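Local coordinates for beta-fructofuranosidase (Bifidobacterium adolescentis, PDB 6NOB), which probably hydrolyses terminal beta-D-fructofuranoside linkages such as that of sucrose, as a beta-fructofuranosidase of glycoside hydrolase family 32, at residues A21-V31 with A43-R51; N518-D529 with D579-R589. All coordinates share one frame; numbering follows the deposited sequence. Where two conformers were deposited one is given.

Contact 1. Residues A21-V31 with A43-R51; sequences AERCGEGNAVV and AHTMPIAER
Arg23 reaches across to the turn at Pro47-Glu50 and turns NE and NH2 together onto the carbonyl oxygen of Glu50. Arg23 NE lies 3.0 Å and Arg23 NH2 3.2 Å from Glu50 O; the acceptor lies close to the guanidinium plane, so one backbone oxygen takes both N-H groups at the edge of the flat group. The chain runs extended from CG, which is anti to the backbone N (chi1 -177°), and bends at chi3 (-63°), a kink that turns the guanidinium onto the turn. The backbone N of Arg23 donates to Arg51 O at 2.7 Å, almost straight at 172°, which holds the main chain of the same arginine to the residue just past the turn. NH2 also donates to a water that accepts from Ala29 N and donates to Met46 O, bridging the two segments. Pro47-Glu50 is a type I beta turn closed by the Glu50 N to Pro47 O bond, while the carboxylate of Glu50 is engaged by His53.

Beyond Met46 N to Ala29 O (2.9 Å), the hairpin ladder pairs Val31 with His44 through two backbone bonds and Val30 with Thr45 as a non-hydrogen-bonded pair. Met46 fills the space between the ladder and Arg23: its SD lies over one face of the guanidinium, Met46 CB meets Ala29 CB at 3.9 Å, and the Met46 CE methyl ends 3.8 Å from Ala21 CB.

Strands 30-34 and 40-45 form a beta hairpin at the margin of one antiparallel sheet, whereas Ala21-Arg23 belongs to strand 16-23 of a second. Leu72 of strand 72-80 packs against Ala21, Ala29 and Val31, and Phe55 of strand 52-58 against Ala21 and His44.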
loop_
_atom_site.group_PDB
_atom_site.type_symbol
_atom_site.label_atom_id
_atom_site.label_comp_id
_atom_site.label_asym_id
_atom_site.label_seq_id
_atom_site.Cartn_x
_atom_site.Cartn_y
_atom_site.Cartn_z
ATOM N N ALA A 21 -19.737 -11.040 9.179
ATOM C CA ALA A 21 -20.642 -12.054 8.664
ATOM C C ALA A 21 -21.396 -11.555 7.438
ATOM O O ALA A 21 -21.723 -10.369 7.322
ATOM C CB ALA A 21 -21.641 -12.486 9.740
ATOM N N GLU A 22 -21.675 -12.485 6.529
ATOM C CA GLU A 22 -22.436 -12.221 5.317
ATOM C C GLU A 22 -23.733 -13.010 5.377
ATOM O O GLU A 22 -23.717 -14.208 5.680
ATOM C CB GLU A 22 -21.633 -12.612 4.071
ATOM C CG GLU A 22 -22.205 -12.108 2.756
ATOM C CD GLU A 22 -21.245 -12.308 1.599
ATOM O OE1 GLU A 22 -20.064 -12.633 1.849
ATOM O OE2 GLU A 22 -21.671 -12.144 0.437
ATOM N N ARG A 23 -24.851 -12.340 5.104
ATOM C CA ARG A 23 -26.133 -13.031 5.064
ATOM C C ARG A 23 -26.138 -14.052 3.934
ATOM O O ARG A 23 -25.819 -13.729 2.786
ATOM C CB ARG A 23 -27.273 -12.030 4.879
ATOM C CG ARG A 23 -28.651 -12.665 4.909
ATOM C CD ARG A 23 -29.749 -11.641 4.669
ATOM N NE ARG A 23 -29.796 -10.615 5.709
ATOM C CZ ARG A 23 -30.425 -10.758 6.871
ATOM N NH1 ARG A 23 -31.060 -11.888 7.151
ATOM N NH2 ARG A 23 -30.420 -9.773 7.757
ATOM N N CYS A 24 -26.491 -15.295 4.266
ATOM C CA CYS A 24 -26.519 -16.389 3.305
ATOM C C CYS A 24 -27.915 -16.917 3.021
ATOM O O CYS A 24 -28.154 -17.445 1.933
ATOM C CB CYS A 24 -25.641 -17.549 3.798
ATOM S SG CYS A 24 -25.020 -18.637 2.497
ATOM N N GLY A 25 -28.841 -16.791 3.975
ATOM C CA GLY A 25 -30.188 -17.267 3.823
ATOM C C GLY A 25 -31.190 -16.147 3.626
ATOM O O GLY A 25 -30.839 -14.998 3.327
ATOM N N GLU A 26 -32.466 -16.490 3.799
ATOM C CA GLU A 26 -33.566 -15.554 3.604
ATOM C C GLU A 26 -34.068 -14.953 4.912
ATOM O O GLU A 26 -34.288 -13.741 4.992
ATOM C CB GLU A 26 -34.723 -16.250 2.872
ATOM C CG GLU A 26 -34.642 -17.769 2.883
ATOM N N GLY A 27 -34.250 -15.777 5.941
ATOM C CA GLY A 27 -34.834 -15.317 7.187
ATOM C C GLY A 27 -33.838 -14.832 8.220
ATOM O O GLY A 27 -32.929 -14.059 7.905
ATOM N N ASN A 28 -34.004 -15.288 9.460
ATOM C CA ASN A 28 -33.190 -14.804 10.567
ATOM C C ASN A 28 -31.741 -15.257 10.420
ATOM O O ASN A 28 -31.465 -16.446 10.235
ATOM C CB ASN A 28 -33.760 -15.297 11.895
ATOM C CG ASN A 28 -34.627 -14.261 12.578
ATOM O OD1 ASN A 28 -34.433 -13.060 12.402
ATOM N ND2 ASN A 28 -35.594 -14.721 13.362
ATOM N N ALA A 29 -30.818 -14.303 10.508
ATOM C CA ALA A 29 -29.386 -14.573 10.536
ATOM C C ALA A 29 -28.883 -14.300 11.947
ATOM O O ALA A 29 -28.914 -13.153 12.409
ATOM C CB ALA A 29 -28.644 -13.716 9.511
ATOM N N VAL A 30 -28.430 -15.351 12.631
ATOM C CA VAL A 30 -28.147 -15.293 14.060
ATOM C C VAL A 30 -26.743 -15.809 14.345
ATOM O O VAL A 30 -26.239 -16.716 13.676
ATOM C CB VAL A 30 -29.188 -16.103 14.872
ATOM C CG1 VAL A 30 -29.045 -15.835 16.361
ATOM C CG2 VAL A 30 -30.596 -15.771 14.415
ATOM N N VAL A 31 -26.112 -15.209 15.351
ATOM C CA VAL A 31 -24.895 -15.722 15.965
ATOM C C VAL A 31 -25.155 -15.878 17.455
ATOM O O VAL A 31 -25.707 -14.975 18.094
ATOM C CB VAL A 31 -23.684 -14.799 15.726
ATOM C CG1 VAL A 31 -22.407 -15.487 16.185
ATOM C CG2 VAL A 31 -23.595 -14.404 14.263
ATOM N N ALA A 43 -26.755 -13.927 22.236
ATOM C CA ALA A 43 -27.522 -14.164 21.019
ATOM C C ALA A 43 -27.645 -12.847 20.272
ATOM O O ALA A 43 -28.208 -11.883 20.801
ATOM C CB ALA A 43 -28.905 -14.743 21.328
ATOM N N HIS A 44 -27.114 -12.803 19.054
ATOM C CA HIS A 44 -27.134 -11.606 18.227
ATOM C C HIS A 44 -27.818 -11.902 16.901
ATOM O O HIS A 44 -27.701 -13.001 16.354
ATOM C CB HIS A 44 -25.717 -11.080 17.974
ATOM C CG HIS A 44 -25.037 -10.565 19.204
ATOM N ND1 HIS A 44 -24.576 -9.271 19.312
ATOM C CD2 HIS A 44 -24.744 -11.168 20.380
ATOM C CE1 HIS A 44 -24.027 -9.099 20.501
ATOM N NE2 HIS A 44 -24.117 -10.234 21.169
ATOM N N THR A 45 -28.534 -10.909 16.385
ATOM C CA THR A 45 -29.231 -11.029 15.114
ATOM C C THR A 45 -28.729 -9.953 14.164
ATOM O O THR A 45 -28.624 -8.783 14.545
ATOM C CB THR A 45 -30.745 -10.908 15.299
ATOM O OG1 THR A 45 -31.206 -11.953 16.165
ATOM C CG2 THR A 45 -31.455 -11.018 13.957
ATOM N N MET A 46 -28.407 -10.355 12.941
ATOM C CA MET A 46 -28.062 -9.388 11.913
ATOM C C MET A 46 -29.276 -8.509 11.628
ATOM O O MET A 46 -30.388 -9.033 11.477
ATOM C CB MET A 46 -27.606 -10.096 10.638
ATOM C CG MET A 46 -27.134 -9.162 9.537
ATOM S SD MET A 46 -26.421 -10.040 8.129
ATOM C CE MET A 46 -24.961 -10.758 8.875
ATOM N N PRO A 47 -29.117 -7.185 11.583
ATOM C CA PRO A 47 -30.258 -6.317 11.265
ATOM C C PRO A 47 -30.884 -6.695 9.931
ATOM O O PRO A 47 -30.192 -7.086 8.989
ATOM C CB PRO A 47 -29.634 -4.918 11.224
ATOM C CG PRO A 47 -28.436 -5.021 12.104
ATOM C CD PRO A 47 -27.906 -6.413 11.908
ATOM N N ILE A 48 -32.214 -6.570 9.864
ATOM C CA ILE A 48 -32.971 -7.103 8.733
ATOM C C ILE A 48 -32.465 -6.532 7.416
ATOM O O ILE A 48 -32.279 -7.264 6.436
ATOM C CB ILE A 48 -34.474 -6.826 8.914
ATOM C CG1 ILE A 48 -34.901 -7.077 10.360
ATOM C CG2 ILE A 48 -35.288 -7.679 7.954
ATOM C CD1 ILE A 48 -36.249 -6.467 10.703
ATOM N N ALA A 49 -32.231 -5.220 7.370
ATOM C CA ALA A 49 -31.920 -4.566 6.106
ATOM C C ALA A 49 -30.503 -4.837 5.619
ATOM O O ALA A 49 -30.199 -4.521 4.463
ATOM C CB ALA A 49 -32.140 -3.059 6.240
ATOM N N GLU A 50 -29.640 -5.415 6.451
ATOM C CA GLU A 50 -28.225 -5.559 6.133
ATOM C C GLU A 50 -27.925 -6.944 5.576
ATOM O O GLU A 50 -28.435 -7.952 6.075
ATOM C CB GLU A 50 -27.359 -5.303 7.370
ATOM C CG GLU A 50 -27.554 -3.930 7.993
ATOM C CD GLU A 50 -26.709 -3.719 9.236
ATOM O OE1 GLU A 50 -25.729 -4.471 9.427
ATOM O OE2 GLU A 50 -27.023 -2.797 10.018
ATOM N N ARG A 51 -27.090 -6.988 4.537
ATOM C CA ARG A 51 -26.589 -8.248 4.004
ATOM C C ARG A 51 -25.217 -8.611 4.555
ATOM O O ARG A 51 -24.791 -9.762 4.409
ATOM C CB ARG A 51 -26.534 -8.200 2.471
ATOM C CG ARG A 51 -25.470 -7.274 1.917
ATOM C CD ARG A 51 -25.608 -7.097 0.414
ATOM N NE ARG A 51 -24.799 -5.977 -0.058
ATOM C CZ ARG A 51 -23.574 -6.096 -0.557
ATOM N NH1 ARG A 51 -23.009 -7.294 -0.662
ATOM N NH2 ARG A 51 -22.914 -5.018 -0.957
HETATM O O HOH W 1 -31.676 -11.308 10.183
#

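Contact 2. Residues N518-D529 with D579-R589; sequences NAYYANVHLADD and DVRQVEVFFDR
Tyr521 and Glu584 meet on two neighbouring antiparallel strands, 519-526 and 582-588, inside one sheet of the C-terminal beta-sandwich characteristic of family 32 enzymes. Tyr521 OH donates to Glu584 OE2 at 2.6 Å, on the anti side of the carboxylate, whose other oxygen is held by Tyr494. With CG anti to the backbone N (chi1 158°), the Tyr521 ring leans across the ladder and turns its edge to the face of Phe586, the planes 60° apart. On the same face, Gln582 extends its amide NE2 to Asn523 OD1 (168° at the hydrogen) and runs side by side with the His525 ring. On the other face, Phe587 CB packs off-centre against the Tyr520 ring in a CH-pi contact, beside Val585, which with Val524 and Val583 packs on Met534.

At the Asp529 end, Arg581 NH2 makes a salt bridge to the anti lone pair of Asp529 OD1, in the guanidinium plane, and a hydrogen bond to Val580 O; NH1 adds a weak salt bridge to Asp579 OD1. A leucine in its place would probably leave Asp529 and Asp579, already 3.6 Å apart between their OD1 atoms, without the charge between them. Asp529 OD1 also receives a water at 2.6 Å, whose oxygen in turn accepts from Val580 N.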
loop_
_atom_site.group_PDB
_atom_site.type_symbol
_atom_site.label_atom_id
_atom_site.label_comp_id
_atom_site.label_asym_id
_atom_site.label_seq_id
_atom_site.Cartn_x
_atom_site.Cartn_y
_atom_site.Cartn_z
ATOM N N ASN A 518 13.810 -20.165 -0.154
ATOM C CA ASN A 518 13.630 -19.218 -1.258
ATOM C C ASN A 518 13.399 -17.795 -0.753
ATOM O O ASN A 518 12.596 -17.041 -1.306
ATOM C CB ASN A 518 12.498 -19.653 -2.190
ATOM C CG ASN A 518 12.752 -19.251 -3.629
ATOM O OD1 ASN A 518 13.667 -18.477 -3.910
ATOM N ND2 ASN A 518 11.948 -19.781 -4.549
ATOM N N ALA A 519 14.116 -17.422 0.305
ATOM C CA ALA A 519 14.076 -16.066 0.842
ATOM C C ALA A 519 15.499 -15.664 1.186
ATOM O O ALA A 519 16.108 -16.257 2.081
ATOM C CB ALA A 519 13.172 -15.980 2.075
ATOM N N TYR A 520 16.030 -14.665 0.482
ATOM C CA TYR A 520 17.435 -14.314 0.634
ATOM C C TYR A 520 17.644 -12.831 0.362
ATOM O O TYR A 520 16.775 -12.138 -0.171
ATOM C CB TYR A 520 18.321 -15.146 -0.301
ATOM C CG TYR A 520 18.091 -14.874 -1.774
ATOM C CD1 TYR A 520 17.115 -15.565 -2.481
ATOM C CD2 TYR A 520 18.851 -13.932 -2.456
ATOM C CE1 TYR A 520 16.902 -15.326 -3.829
ATOM C CE2 TYR A 520 18.644 -13.682 -3.800
ATOM C CZ TYR A 520 17.669 -14.384 -4.481
ATOM O OH TYR A 520 17.460 -14.141 -5.821
ATOM N N TYR A 521 18.833 -12.364 0.727
ATOM C CA TYR A 521 19.322 -11.033 0.407
ATOM C C TYR A 521 20.646 -11.182 -0.329
ATOM O O TYR A 521 21.441 -12.072 -0.009
ATOM C CB TYR A 521 19.494 -10.194 1.685
ATOM C CG TYR A 521 20.460 -9.035 1.571
ATOM C CD1 TYR A 521 21.812 -9.195 1.855
ATOM C CD2 TYR A 521 20.016 -7.774 1.196
ATOM C CE1 TYR A 521 22.694 -8.137 1.752
ATOM C CE2 TYR A 521 20.890 -6.712 1.097
ATOM C CZ TYR A 521 22.227 -6.898 1.373
ATOM O OH TYR A 521 23.101 -5.840 1.271
ATOM N N ALA A 522 20.890 -10.322 -1.316
ATOM C CA ALA A 522 22.143 -10.376 -2.059
ATOM C C ALA A 522 22.654 -8.973 -2.347
ATOM O O ALA A 522 21.891 -8.108 -2.788
ATOM C CB ALA A 522 21.979 -11.151 -3.370
ATOM N N ASN A 523 23.946 -8.760 -2.101
ATOM C CA ASN A 523 24.635 -7.510 -2.410
ATOM C C ASN A 523 25.780 -7.841 -3.360
ATOM O O ASN A 523 26.755 -8.488 -2.961
ATOM C CB ASN A 523 25.146 -6.836 -1.135
ATOM C CG ASN A 523 25.814 -5.498 -1.404
ATOM O OD1 ASN A 523 25.723 -4.956 -2.505
ATOM N ND2 ASN A 523 26.487 -4.959 -0.394
ATOM N N VAL A 524 25.661 -7.404 -4.612
ATOM C CA VAL A 524 26.619 -7.731 -5.662
ATOM C C VAL A 524 27.281 -6.446 -6.141
ATOM O O VAL A 524 26.597 -5.450 -6.403
ATOM C CB VAL A 524 25.944 -8.465 -6.836
ATOM C CG1 VAL A 524 26.976 -8.861 -7.887
ATOM C CG2 VAL A 524 25.189 -9.684 -6.333
ATOM N N HIS A 525 28.608 -6.475 -6.260
ATOM C CA HIS A 525 29.393 -5.340 -6.732
ATOM C C HIS A 525 30.015 -5.688 -8.076
ATOM O O HIS A 525 30.795 -6.642 -8.175
ATOM C CB HIS A 525 30.478 -4.966 -5.722
ATOM C CG HIS A 525 29.957 -4.235 -4.527
ATOM N ND1 HIS A 525 29.584 -2.909 -4.570
ATOM C CD2 HIS A 525 29.734 -4.647 -3.257
ATOM C CE1 HIS A 525 29.160 -2.534 -3.377
ATOM N NE2 HIS A 525 29.241 -3.570 -2.562
ATOM N N LEU A 526 29.677 -4.911 -9.101
ATOM C CA LEU A 526 30.203 -5.102 -10.444
ATOM C C LEU A 526 31.308 -4.088 -10.711
ATOM O O LEU A 526 31.239 -2.943 -10.255
ATOM C CB LEU A 526 29.094 -4.960 -11.489
ATOM C CG LEU A 526 27.899 -5.901 -11.319
ATOM C CD1 LEU A 526 26.764 -5.500 -12.243
ATOM C CD2 LEU A 526 28.306 -7.345 -11.565
ATOM N N ALA A 527 32.325 -4.518 -11.456
ATOM C CA ALA A 527 33.508 -3.703 -11.702
ATOM C C ALA A 527 33.441 -2.907 -12.999
ATOM O O ALA A 527 34.324 -2.077 -13.241
ATOM C CB ALA A 527 34.761 -4.587 -11.725
ATOM N N ASP A 528 32.431 -3.129 -13.833
ATOM C CA ASP A 528 32.401 -2.533 -15.162
ATOM C C ASP A 528 30.955 -2.454 -15.634
ATOM O O ASP A 528 30.017 -2.725 -14.876
ATOM C CB ASP A 528 33.270 -3.341 -16.128
ATOM C CG ASP A 528 33.044 -4.832 -15.997
ATOM O OD1 ASP A 528 31.896 -5.280 -16.208
ATOM O OD2 ASP A 528 34.012 -5.555 -15.677
ATOM N N ASP A 529 30.776 -2.087 -16.904
ATOM C CA ASP A 529 29.460 -1.951 -17.513
ATOM C C ASP A 529 29.169 -3.065 -18.512
ATOM O O ASP A 529 28.334 -2.891 -19.405
ATOM C CB ASP A 529 29.335 -0.586 -18.189
ATOM C CG ASP A 529 27.912 -0.078 -18.213
ATOM O OD1 ASP A 529 27.358 0.168 -17.121
ATOM O OD2 ASP A 529 27.348 0.068 -19.319
ATOM N N ASP A 579 25.386 2.783 -15.925
ATOM C CA ASP A 579 26.545 2.520 -15.073
ATOM C C ASP A 579 26.129 1.937 -13.718
ATOM O O ASP A 579 26.450 2.468 -12.652
ATOM C CB ASP A 579 27.380 3.792 -14.896
ATOM C CG ASP A 579 27.951 4.297 -16.207
ATOM O OD1 ASP A 579 28.686 3.532 -16.869
ATOM O OD2 ASP A 579 27.663 5.457 -16.574
ATOM N N VAL A 580 25.403 0.821 -13.780
ATOM C CA VAL A 580 25.065 0.083 -12.570
ATOM C C VAL A 580 26.305 -0.648 -12.074
ATOM O O VAL A 580 26.958 -1.380 -12.829
ATOM C CB VAL A 580 23.912 -0.897 -12.836
ATOM C CG1 VAL A 580 23.627 -1.728 -11.596
ATOM C CG2 VAL A 580 22.663 -0.147 -13.283
ATOM N N ARG A 581 26.642 -0.447 -10.801
ATOM C CA ARG A 581 27.820 -1.092 -10.232
ATOM C C ARG A 581 27.469 -1.879 -8.976
ATOM O O ARG A 581 28.138 -2.866 -8.651
ATOM C CB ARG A 581 28.903 -0.058 -9.924
ATOM C CG ARG A 581 29.453 0.644 -11.151
ATOM C CD ARG A 581 30.144 -0.333 -12.090
ATOM N NE ARG A 581 30.653 0.342 -13.280
ATOM C CZ ARG A 581 29.950 0.534 -14.391
ATOM N NH1 ARG A 581 30.494 1.163 -15.423
ATOM N NH2 ARG A 581 28.701 0.095 -14.474
ATOM N N GLN A 582 26.433 -1.454 -8.259
ATOM C CA GLN A 582 25.951 -2.169 -7.085
ATOM C C GLN A 582 24.533 -2.655 -7.339
ATOM O O GLN A 582 23.665 -1.874 -7.742
ATOM C CB GLN A 582 25.984 -1.291 -5.832
ATOM C CG GLN A 582 25.591 -2.044 -4.569
ATOM C CD GLN A 582 25.705 -1.204 -3.313
ATOM O OE1 GLN A 582 25.795 0.024 -3.373
ATOM N NE2 GLN A 582 25.701 -1.864 -2.162
ATOM N N VAL A 583 24.303 -3.944 -7.103
ATOM C CA VAL A 583 22.981 -4.550 -7.196
ATOM C C VAL A 583 22.646 -5.147 -5.838
ATOM O O VAL A 583 23.356 -6.039 -5.353
ATOM C CB VAL A 583 22.914 -5.621 -8.295
ATOM C CG1 VAL A 583 21.553 -6.297 -8.280
ATOM C CG2 VAL A 583 23.196 -5.007 -9.656
ATOM N N GLU A 584 21.577 -4.653 -5.220
ATOM C CA GLU A 584 21.096 -5.159 -3.943
ATOM C C GLU A 584 19.718 -5.770 -4.153
ATOM O O GLU A 584 18.814 -5.105 -4.666
ATOM C CB GLU A 584 21.048 -4.043 -2.894
ATOM C CG GLU A 584 20.983 -4.550 -1.470
ATOM C CD GLU A 584 21.142 -3.451 -0.433
ATOM O OE1 GLU A 584 20.382 -2.461 -0.479
ATOM O OE2 GLU A 584 22.032 -3.580 0.432
ATOM N N VAL A 585 19.562 -7.036 -3.763
ATOM C CA VAL A 585 18.367 -7.813 -4.073
ATOM C C VAL A 585 17.756 -8.349 -2.786
ATOM O O VAL A 585 18.451 -8.971 -1.975
ATOM C CB VAL A 585 18.679 -8.979 -5.031
ATOM C CG1 VAL A 585 17.409 -9.744 -5.365
ATOM C CG2 VAL A 585 19.352 -8.466 -6.294
ATOM N N PHE A 586 16.458 -8.110 -2.606
ATOM C CA PHE A 586 15.645 -8.778 -1.593
ATOM C C PHE A 586 14.619 -9.633 -2.327
ATOM O O PHE A 586 13.729 -9.095 -2.996
ATOM C CB PHE A 586 14.931 -7.780 -0.679
ATOM C CG PHE A 586 15.843 -6.952 0.186
ATOM C CD1 PHE A 586 16.488 -5.837 -0.324
ATOM C CD2 PHE A 586 16.016 -7.264 1.524
ATOM C CE1 PHE A 586 17.310 -5.065 0.476
ATOM C CE2 PHE A 586 16.840 -6.496 2.331
ATOM C CZ PHE A 586 17.487 -5.394 1.805
ATOM N N PHE A 587 14.731 -10.953 -2.209
ATOM C CA PHE A 587 13.709 -11.858 -2.724
ATOM C C PHE A 587 13.092 -12.620 -1.563
ATOM O O PHE A 587 13.797 -13.325 -0.833
ATOM C CB PHE A 587 14.263 -12.838 -3.757
ATOM C CG PHE A 587 13.203 -13.708 -4.362
ATOM C CD1 PHE A 587 12.340 -13.198 -5.318
ATOM C CD2 PHE A 587 13.037 -15.020 -3.946
ATOM C CE1 PHE A 587 11.346 -13.986 -5.868
ATOM C CE2 PHE A 587 12.044 -15.813 -4.491
ATOM C CZ PHE A 587 11.196 -15.294 -5.453
ATOM N N ASP A 588 11.771 -12.498 -1.412
ATOM C CA ASP A 588 11.049 -13.020 -0.255
ATOM C C ASP A 588 9.935 -13.952 -0.748
ATOM O O ASP A 588 8.755 -13.596 -0.733
ATOM C CB ASP A 588 10.503 -11.873 0.598
ATOM C CG ASP A 588 9.824 -12.352 1.866
ATOM O OD1 ASP A 588 10.078 -13.500 2.289
ATOM O OD2 ASP A 588 9.038 -11.571 2.441
ATOM N N ARG A 589 10.334 -15.143 -1.203
ATOM C CA ARG A 589 9.431 -16.227 -1.588
ATOM C C ARG A 589 8.594 -15.912 -2.825
ATOM O O ARG A 589 8.627 -16.669 -3.802
ATOM C CB ARG A 589 8.523 -16.601 -0.411
ATOM C CG ARG A 589 9.255 -17.333 0.708
ATOM C CD ARG A 589 8.545 -17.174 2.041
ATOM N NE ARG A 589 7.243 -17.834 2.051
ATOM C CZ ARG A 589 7.055 -19.110 2.370
ATOM N NH1 ARG A 589 8.090 -19.871 2.704
ATOM N NH2 ARG A 589 5.835 -19.628 2.355
HETATM O O HOH W 2 25.357 1.894 -18.866
HETATM O O HOH W 3 25.013 -0.361 -16.130
#

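From the N terminus, contact 1 comes first: the chain leaves strand 16-23, runs through the hairpin of strands 30-34 and 40-45, and its second arm continues through the turn to Arg51, back beside strand 16-23, so the loop closed is short, with 11 residues between the segments. Contact 2 opens only much later in the chain and closes a longer loop of 49 intervening residues, 27 of them in strands. The two therefore stand in series and neither nest nor cross. Contact 1 links the two sheets of the N-terminal beta module, and contact 2 pairs adjacent strands of the C-terminal sandwich. Their centres are 53 Å apart, on opposite sides of the chain's centre.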